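Local structure of conserved hypothetical protein (Shewanella loihica, 2GPI) at residues T9-W14 with H22-Q27; I32-G37 with G83-E88. The protein is of unknown function, belongs to the DUF1488 family, and may have a part in transcriptional regulation of the shikimate pathway. All coordinates share one frame; numbering follows the deposited sequence.

Interaction 1 (T9-W14 with H22-Q27); sequences TEQLTW and HFTAQQ
T13 and H22 form an antiparallel hydrogen-bonded pair in the beta hairpin of strands 13-15 and 20-27. T9 to L12 run on beside the same strand as a loop that joins strands 6-8 and 13-15, both of which pair with strand 20-27. At the hairpin pair T13 N binds H22 O and H22 N binds T13 O, the latter at 2.7 Å and nearly straight (167°). The two side chains lie side by side and point the same way. T13 OG1 is 3.6 Å from H22 CB. The imidazole stacks on Y35, and its NE2 is hydrogen-bonded to D33, so its polar end belongs to the next strand.

At T24 a backbone bond from T9 N is joined by bonds to the side-chain hydroxyl. T24 OG1 sits between its own backbone N and carbonyl carbon (chi1 51°), and there it meets two groups of the loop. T9 OG1 lies 2.6 Å from T24 OG1; either hydroxyl could be the donor. Q11 N donates to the same T24 oxygen. T24 O takes T9 N from 42° above its carbonyl plane.

On the helix side, one of the two conformers of L12 puts CD2 against F23 CB. L12 reaches helix 52-61, and F23 packs on F59 and on helix 63-75, which places this side of the hairpin against the helices. E10 holds R63 by a salt bridge.

Water continues the polar line: one molecule lies 2.6 Å from T9 OG1 and donates to Q26 OE1 at 2.7 Å.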
ATOM      1  N   THR A   9       1.953   5.959   7.971  1.00 11.70           N
ATOM      2  CA  THR A   9       2.192   5.714   9.377  1.00 11.91           C
ATOM      3  C   THR A   9       2.731   4.324   9.727  1.00 13.12           C
ATOM      4  O   THR A   9       2.940   4.016  10.923  1.00 12.82           O
ATOM      5  CB  THR A   9       0.902   6.026  10.159  1.00 13.17           C
ATOM      6  OG1 THR A   9      -0.200   5.275   9.619  1.00 14.22           O
ATOM      7  CG2 THR A   9       0.574   7.525  10.140  1.00  9.66           C
ATOM      8  N   GLU A  10       2.986   3.499   8.703  1.00 11.86           N
ATOM      9  CA  GLU A  10       3.771   2.273   8.863  1.00 12.73           C
ATOM     10  C   GLU A  10       3.164   1.232   9.808  1.00 14.28           C
ATOM     11  O   GLU A  10       3.890   0.510  10.497  1.00 14.26           O
ATOM     12  CB  GLU A  10       5.218   2.602   9.269  1.00 14.41           C
ATOM     13  CG  GLU A  10       5.935   3.527   8.260  1.00 17.73           C
ATOM     14  CD  GLU A  10       5.800   3.073   6.806  1.00 21.28           C
ATOM     15  OE1 GLU A  10       6.288   1.974   6.447  1.00 16.83           O
ATOM     16  OE2 GLU A  10       5.218   3.851   5.987  1.00 20.57           O
ATOM     17  N   GLN A  11       1.831   1.179   9.830  1.00 15.26           N
ATOM     18  CA  GLN A  11       1.123   0.061  10.433  0.50 14.59           C
ATOM     19  C   GLN A  11       0.976  -0.946   9.295  1.00 15.64           C
ATOM     20  O   GLN A  11       0.167  -0.774   8.395  1.00 17.84           O
ATOM     21  CB  GLN A  11      -0.204   0.549  11.050  0.50 11.39           C
ATOM     22  CG  GLN A  11      -0.006   1.587  12.148  0.50 15.69           C
ATOM     23  CD  GLN A  11      -1.304   2.097  12.747  0.50 15.50           C
ATOM     24  OE1 GLN A  11      -2.370   1.538  12.517  0.50 24.47           O
ATOM     25  NE2 GLN A  11      -1.210   3.165  13.540  0.50 24.65           N
ATOM     26  N   LEU A  12       1.887  -1.919   9.277  0.50 12.69           N
ATOM     27  CA  LEU A  12       2.023  -2.877   8.169  0.50  9.81           C
ATOM     28  C   LEU A  12       1.580  -4.224   8.676  0.50 13.56           C
ATOM     29  O   LEU A  12       2.133  -4.728   9.660  0.50 11.36           O
ATOM     30  CB  LEU A  12       3.459  -2.926   7.649  0.50 10.93           C
ATOM     31  CG  LEU A  12       4.075  -1.545   7.343  0.50  6.47           C
ATOM     32  CD1 LEU A  12       5.593  -1.656   7.094  0.50 11.21           C
ATOM     33  CD2 LEU A  12       3.357  -0.805   6.244  0.50  8.40           C
ATOM     34  N   THR A  13       0.549  -4.767   8.035  1.00 12.60           N
ATOM     35  CA  THR A  13      -0.037  -6.088   8.407  1.00 13.47           C
ATOM     36  C   THR A  13      -0.419  -6.871   7.136  1.00 12.59           C
ATOM     37  O   THR A  13      -0.553  -6.324   6.055  1.00 15.82           O
ATOM     38  CB  THR A  13      -1.248  -5.881   9.333  1.00 16.85           C
ATOM     39  OG1 THR A  13      -2.266  -5.125   8.651  1.00 17.53           O
ATOM     40  CG2 THR A  13      -0.824  -5.156  10.598  1.00 19.48           C
ATOM     41  N   TRP A  14      -0.595  -8.180   7.297  1.00 14.89           N
ATOM     42  CA  TRP A  14      -1.239  -9.025   6.300  1.00 13.90           C
ATOM     43  C   TRP A  14      -2.745  -9.152   6.555  1.00 13.88           C
ATOM     44  O   TRP A  14      -3.207  -9.445   7.695  1.00 16.09           O
ATOM     45  CB  TRP A  14      -0.594 -10.418   6.259  1.00 14.56           C
ATOM     46  CG  TRP A  14      -1.039 -11.249   5.053  1.00 15.49           C
ATOM     47  CD1 TRP A  14      -1.987 -12.235   5.041  1.00 22.42           C
ATOM     48  CD2 TRP A  14      -0.576 -11.127   3.694  1.00 13.60           C
ATOM     49  NE1 TRP A  14      -2.121 -12.740   3.779  1.00 19.28           N
ATOM     50  CE2 TRP A  14      -1.272 -12.094   2.928  1.00 18.12           C
ATOM     51  CE3 TRP A  14       0.380 -10.344   3.059  1.00 17.45           C
ATOM     52  CZ2 TRP A  14      -1.054 -12.265   1.551  1.00 14.69           C
ATOM     53  CZ3 TRP A  14       0.618 -10.525   1.680  1.00 19.00           C
ATOM     54  CH2 TRP A  14      -0.126 -11.453   0.944  1.00 19.64           C
ATOM     55  N   HIS A  22      -1.638  -4.751   4.088  1.00 13.20           N
ATOM     56  CA  HIS A  22      -2.425  -3.594   4.520  1.00 12.75           C
ATOM     57  C   HIS A  22      -1.415  -2.586   5.128  1.00 13.06           C
ATOM     58  O   HIS A  22      -0.670  -2.899   6.087  1.00 12.31           O
ATOM     59  CB  HIS A  22      -3.522  -4.076   5.479  1.00 19.11           C
ATOM     60  CG  HIS A  22      -4.278  -2.952   6.207  1.00 16.08           C
ATOM     61  ND1 HIS A  22      -5.014  -3.163   7.349  1.00 19.18           N
ATOM     62  CD2 HIS A  22      -4.428  -1.633   5.894  1.00 15.52           C
ATOM     63  CE1 HIS A  22      -5.582  -2.025   7.720  1.00 17.65           C
ATOM     64  NE2 HIS A  22      -5.237  -1.075   6.860  1.00 14.82           N
ATOM     65  N   PHE A  23      -1.428  -1.365   4.595  1.00 12.18           N
ATOM     66  CA  PHE A  23      -0.577  -0.300   5.102  1.00 11.47           C
ATOM     67  C   PHE A  23      -1.441   0.955   5.282  1.00 12.61           C
ATOM     68  O   PHE A  23      -2.500   1.066   4.724  1.00 14.56           O
ATOM     69  CB  PHE A  23       0.693  -0.048   4.287  1.00 12.45           C
ATOM     70  CG  PHE A  23       0.488   0.350   2.838  1.00 11.89           C
ATOM     71  CD1 PHE A  23       0.059  -0.556   1.883  1.00 10.66           C
ATOM     72  CD2 PHE A  23       0.738   1.641   2.433  1.00 11.31           C
ATOM     73  CE1 PHE A  23      -0.059  -0.172   0.548  1.00 12.19           C
ATOM     74  CE2 PHE A  23       0.603   2.022   1.090  1.00 11.15           C
ATOM     75  CZ  PHE A  23       0.203   1.134   0.172  1.00 11.89           C
ATOM     76  N   THR A  24      -0.977   1.871   6.092  1.00 12.79           N
ATOM     77  CA  THR A  24      -1.800   2.978   6.526  1.00 11.40           C
ATOM     78  C   THR A  24      -1.234   4.344   6.111  1.00 12.41           C
ATOM     79  O   THR A  24      -0.029   4.578   6.127  1.00 11.85           O
ATOM     80  CB  THR A  24      -1.945   2.960   8.058  1.00 13.57           C
ATOM     81  OG1 THR A  24      -0.634   2.860   8.646  1.00 15.20           O
ATOM     82  CG2 THR A  24      -2.793   1.783   8.506  1.00 15.18           C
ATOM     83  N   ALA A  25      -2.129   5.214   5.676  1.00 11.52           N
ATOM     84  CA  ALA A  25      -1.823   6.617   5.454  1.00 10.25           C
ATOM     85  C   ALA A  25      -2.752   7.395   6.351  1.00 12.83           C
ATOM     86  O   ALA A  25      -3.731   6.874   6.864  1.00 12.62           O
ATOM     87  CB  ALA A  25      -2.060   7.015   4.009  1.00 13.19           C
ATOM     88  N   GLN A  26      -2.437   8.656   6.577  1.00 10.34           N
ATOM     89  CA  GLN A  26      -3.274   9.486   7.398  1.00 13.38           C
ATOM     90  C   GLN A  26      -3.189  10.894   6.868  1.00 14.11           C
ATOM     91  O   GLN A  26      -2.111  11.368   6.498  1.00 12.96           O
ATOM     92  CB  GLN A  26      -2.721   9.411   8.813  1.00 13.32           C
ATOM     93  CG  GLN A  26      -3.565   9.957   9.833  1.00 18.91           C
ATOM     94  CD  GLN A  26      -2.988   9.605  11.191  1.00 22.00           C
ATOM     95  OE1 GLN A  26      -2.859   8.423  11.545  1.00 22.99           O
ATOM     96  NE2 GLN A  26      -2.621  10.629  11.946  1.00 32.55           N
ATOM     97  N   GLN A  27      -4.312  11.601   6.887  1.00  9.90           N
ATOM     98  CA  GLN A  27      -4.263  12.995   6.508  1.00 12.32           C
ATOM     99  C   GLN A  27      -5.125  13.782   7.504  1.00 15.93           C
ATOM    100  O   GLN A  27      -6.298  13.458   7.720  1.00 13.10           O
ATOM    101  CB  GLN A  27      -4.664  13.144   5.029  1.00 15.54           C
ATOM    102  CG  GLN A  27      -4.069  14.426   4.339  1.00 16.65           C
ATOM    103  CD  GLN A  27      -5.006  15.628   4.407  1.00 25.91           C
ATOM    104  OE1 GLN A  27      -6.145  15.508   4.835  1.00 28.33           O
ATOM    105  NE2 GLN A  27      -4.532  16.773   3.938  1.00 25.10           N
TER
HETATM  106  O   HOH W   1      -2.521   5.828  10.771  1.00 23.91           O
HETATM  107  O   HOH W   2       2.120   2.850   6.008  1.00 12.58           O

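Interaction 2 (I32-G37 with G83-E88); sequences IDCYIG and GHIQVE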
ATOM      1  N   ILE A  32      -6.429   6.474   6.197  1.00 10.03           N
ATOM      2  CA  ILE A  32      -6.729   5.925   4.894  1.00  9.55           C
ATOM      3  C   ILE A  32      -6.058   4.550   4.788  1.00 11.81           C
ATOM      4  O   ILE A  32      -4.822   4.450   4.814  1.00 10.97           O
ATOM      5  CB  ILE A  32      -6.289   6.859   3.747  1.00  9.46           C
ATOM      6  CG1 ILE A  32      -7.026   8.204   3.826  1.00 14.60           C
ATOM      7  CG2 ILE A  32      -6.537   6.166   2.410  1.00 12.09           C
ATOM      8  CD1 ILE A  32      -6.336   9.328   2.991  1.00 15.31           C
ATOM      9  N   ASP A  33      -6.886   3.515   4.753  1.00  8.88           N
ATOM     10  CA  ASP A  33      -6.394   2.168   4.602  1.00  9.87           C
ATOM     11  C   ASP A  33      -5.968   1.893   3.159  1.00  9.60           C
ATOM     12  O   ASP A  33      -6.733   2.030   2.178  1.00 12.08           O
ATOM     13  CB  ASP A  33      -7.362   1.147   5.182  1.00 13.27           C
ATOM     14  CG  ASP A  33      -7.511   1.332   6.700  1.00 14.33           C
ATOM     15  OD1 ASP A  33      -6.498   1.246   7.429  1.00 15.03           O
ATOM     16  OD2 ASP A  33      -8.622   1.681   7.136  1.00 16.94           O
ATOM     17  N   CYS A  34      -4.728   1.443   3.012  1.00 10.61           N
ATOM     18  CA  CYS A  34      -4.173   1.155   1.691  1.00 11.15           C
ATOM     19  C   CYS A  34      -3.783  -0.321   1.621  1.00 12.16           C
ATOM     20  O   CYS A  34      -3.437  -0.934   2.639  1.00 11.90           O
ATOM     21  CB  CYS A  34      -2.913   1.948   1.420  1.00 11.57           C
ATOM     22  SG  CYS A  34      -3.138   3.745   1.570  1.00 12.32           S
ATOM     23  N   TYR A  35      -3.836  -0.861   0.430  1.00 11.26           N
ATOM     24  CA  TYR A  35      -3.625  -2.294   0.219  1.00 11.11           C
ATOM     25  C   TYR A  35      -2.819  -2.527  -1.045  1.00 12.43           C
ATOM     26  O   TYR A  35      -3.002  -1.866  -2.033  1.00 12.78           O
ATOM     27  CB  TYR A  35      -4.946  -3.014   0.119  1.00 11.68           C
ATOM     28  CG  TYR A  35      -5.792  -2.891   1.355  1.00 13.73           C
ATOM     29  CD1 TYR A  35      -6.692  -1.853   1.525  1.00 13.73           C
ATOM     30  CD2 TYR A  35      -5.665  -3.814   2.395  1.00 16.46           C
ATOM     31  CE1 TYR A  35      -7.395  -1.721   2.680  1.00 14.52           C
ATOM     32  CE2 TYR A  35      -6.401  -3.715   3.548  1.00 14.18           C
ATOM     33  CZ  TYR A  35      -7.286  -2.647   3.708  1.00 11.62           C
ATOM     34  OH  TYR A  35      -8.025  -2.527   4.845  1.00 15.78           O
ATOM     35  N   ILE A  36      -1.908  -3.491  -0.981  1.00 12.99           N
ATOM     36  CA  ILE A  36      -1.238  -4.014  -2.175  1.00 11.52           C
ATOM     37  C   ILE A  36      -1.388  -5.548  -2.149  1.00 12.87           C
ATOM     38  O   ILE A  36      -0.938  -6.225  -1.201  1.00 12.93           O
ATOM     39  CB  ILE A  36       0.240  -3.517  -2.334  1.00 12.32           C
ATOM     40  CG1 ILE A  36       0.873  -4.042  -3.616  1.00 14.90           C
ATOM     41  CG2 ILE A  36       1.108  -3.856  -1.104  1.00 11.27           C
ATOM     42  CD1 ILE A  36       2.221  -3.384  -3.979  1.00 15.01           C
ATOM     43  N   GLY A  37      -2.067  -6.059  -3.164  1.00 13.63           N
ATOM     44  CA  GLY A  37      -2.354  -7.471  -3.200  1.00 12.83           C
ATOM     45  C   GLY A  37      -1.129  -8.348  -3.409  1.00 14.15           C
ATOM     46  O   GLY A  37      -0.085  -7.915  -3.917  1.00 14.23           O
ATOM     47  N   GLY A  83     -13.870   3.020   0.390  1.00 11.84           N
ATOM     48  CA  GLY A  83     -13.071   4.139   0.903  1.00 12.77           C
ATOM     49  C   GLY A  83     -11.603   3.825   1.070  1.00 12.31           C
ATOM     50  O   GLY A  83     -10.898   4.554   1.763  1.00 12.78           O
ATOM     51  N   HIS A  84     -11.145   2.725   0.476  1.00  9.82           N
ATOM     52  CA  HIS A  84      -9.766   2.306   0.543  1.00  9.42           C
ATOM     53  C   HIS A  84      -8.959   2.636  -0.707  1.00 10.42           C
ATOM     54  O   HIS A  84      -9.514   2.960  -1.754  1.00 11.09           O
ATOM     55  CB  HIS A  84      -9.693   0.821   0.744  1.00 11.11           C
ATOM     56  CG  HIS A  84     -10.372   0.331   1.972  1.00 12.06           C
ATOM     57  ND1 HIS A  84     -10.929  -0.928   2.036  1.00 15.42           N
ATOM     58  CD2 HIS A  84     -10.610   0.915   3.167  1.00 12.39           C
ATOM     59  CE1 HIS A  84     -11.499  -1.084   3.218  1.00 16.89           C
ATOM     60  NE2 HIS A  84     -11.304   0.009   3.930  1.00 16.78           N
ATOM     61  N   ILE A  85      -7.642   2.486  -0.586  1.00 11.16           N
ATOM     62  CA  ILE A  85      -6.735   2.711  -1.685  1.00 11.90           C
ATOM     63  C   ILE A  85      -6.093   1.358  -2.048  1.00 12.72           C
ATOM     64  O   ILE A  85      -5.523   0.694  -1.207  1.00 13.37           O
ATOM     65  CB  ILE A  85      -5.634   3.731  -1.343  1.00 12.51           C
ATOM     66  CG1 ILE A  85      -6.221   5.155  -1.142  1.00 13.15           C
ATOM     67  CG2 ILE A  85      -4.478   3.705  -2.383  1.00 13.67           C
ATOM     68  CD1 ILE A  85      -6.646   5.847  -2.448  1.00 12.36           C
ATOM     69  N   GLN A  86      -6.279   0.941  -3.288  1.00 12.69           N
ATOM     70  CA  GLN A  86      -5.690  -0.316  -3.790  0.50 13.26           C
ATOM     71  C   GLN A  86      -4.585   0.010  -4.780  1.00 13.19           C
ATOM     72  O   GLN A  86      -4.846   0.577  -5.848  1.00 14.79           O
ATOM     73  CB  GLN A  86      -6.745  -1.168  -4.498  0.50 14.29           C
ATOM     74  CG  GLN A  86      -7.981  -1.514  -3.679  0.50 19.66           C
ATOM     75  CD  GLN A  86      -7.744  -2.567  -2.605  0.50 20.83           C
ATOM     76  OE1 GLN A  86      -6.928  -3.470  -2.761  0.50 25.00           O
ATOM     77  NE2 GLN A  86      -8.481  -2.455  -1.512  0.50 27.61           N
ATOM     78  N   VAL A  87      -3.356  -0.362  -4.446  1.00 13.29           N
ATOM     79  CA  VAL A  87      -2.223  -0.158  -5.322  1.00 12.44           C
ATOM     80  C   VAL A  87      -2.175  -1.344  -6.280  1.00 15.33           C
ATOM     81  O   VAL A  87      -1.978  -2.476  -5.873  1.00 16.12           O
ATOM     82  CB  VAL A  87      -0.929  -0.059  -4.531  1.00 15.22           C
ATOM     83  CG1 VAL A  87       0.277  -0.101  -5.505  1.00 15.35           C
ATOM     84  CG2 VAL A  87      -0.923   1.193  -3.651  1.00 15.23           C
ATOM     85  N   GLU A  88      -2.438  -1.061  -7.555  1.00 14.82           N
ATOM     86  CA  GLU A  88      -2.578  -2.128  -8.575  1.00 17.42           C
ATOM     87  C   GLU A  88      -1.366  -2.221  -9.502  1.00 19.52           C
ATOM     88  O   GLU A  88      -1.164  -3.251 -10.143  1.00 23.37           O
ATOM     89  CB  GLU A  88      -3.883  -1.890  -9.320  1.00 22.29           C
ATOM     90  CG  GLU A  88      -5.037  -2.149  -8.353  1.00 28.86           C
ATOM     91  CD  GLU A  88      -6.374  -1.949  -8.922  1.00 44.71           C
ATOM     92  OE1 GLU A  88      -6.594  -0.908  -9.571  1.00 51.82           O
ATOM     93  OE2 GLU A  88      -7.224  -2.827  -8.675  1.00 56.16           O
TER
HETATM   94  O   HOH W   3      -3.532  -4.546  -5.053  1.00 17.20           O
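C34 and I85, and next to them Y35 and Q86, pair as parallel neighbours where strand 85-87 lies beside strand 30-37 in the mixed sheet. The chain between them holds three helices, so strand 85-87 returns to the sheet after a helical crossover, a beta-alpha-beta arrangement in outline.

Three backbone bonds join the strands. I85 N donates to D33 O, Y35 N to I85 O and V87 N to Y35 O. The bond from Y35 N is bent at its hydrogen (140°). I85 O also receives a CA-H contact from C34 CA at 3.2 Å. Beyond the last direct bond a water links G37 N to V87 O; G37 is the N-cap of helix 38-45.

Aromatic and amide groups line one face. Y35 CE1 lies over one face of the H84 ring, 3.6 Å above its plane and toward the rim. The two ring planes are 55° apart. Q86 has two conformers. In one of them it bends at chi2, which turns CD back toward the neighbouring strand. The amide then lies within 2° of parallel to the Y35 ring, with Q86 NE2 3.6 Å from Y35 CD1 and Q86 OE1 3.5 Å from Y35 CB. NE2 is hydrogen-bonded to D80, which also takes the backbone N-H of H84.

The other face is apolar. I32 CG2 touches I85 CG1 at 3.7 Å, C34 SG lies beside I85 CB, and I36 CD1 approaches V87 CG1. I85 and V87 continue onto helix 63-75.

The D33 carboxylate, whose OD1 is taken by H22, has OD2 4.5 Å from H84 NE2, not in contact. If H84 were protonated, this nearby carboxylate could stabilise its charge.

Both contacts belong to one sheet, on which strands 20-27 and 30-37 are neighbours. Interaction 1 works on one side of this pair and interaction 2 on the other, with centres 10 Å apart. H22 NE2 and D33 OD1, 2.7 Å apart, link them directly, and A25 O receives I32 N. Interaction 2 has five buried residues among those that touch and none exposed; interaction 1 has three buried and two exposed. The difference in place matches the chemistry. The 9-12 loop adds threonine hydroxyls and water to a few backbone bonds, whereas strand 85-87 has three backbone bonds, an apolar face and an aromatic-amide face. Helix 63-75 is common ground, touched by F23, I85 and V87.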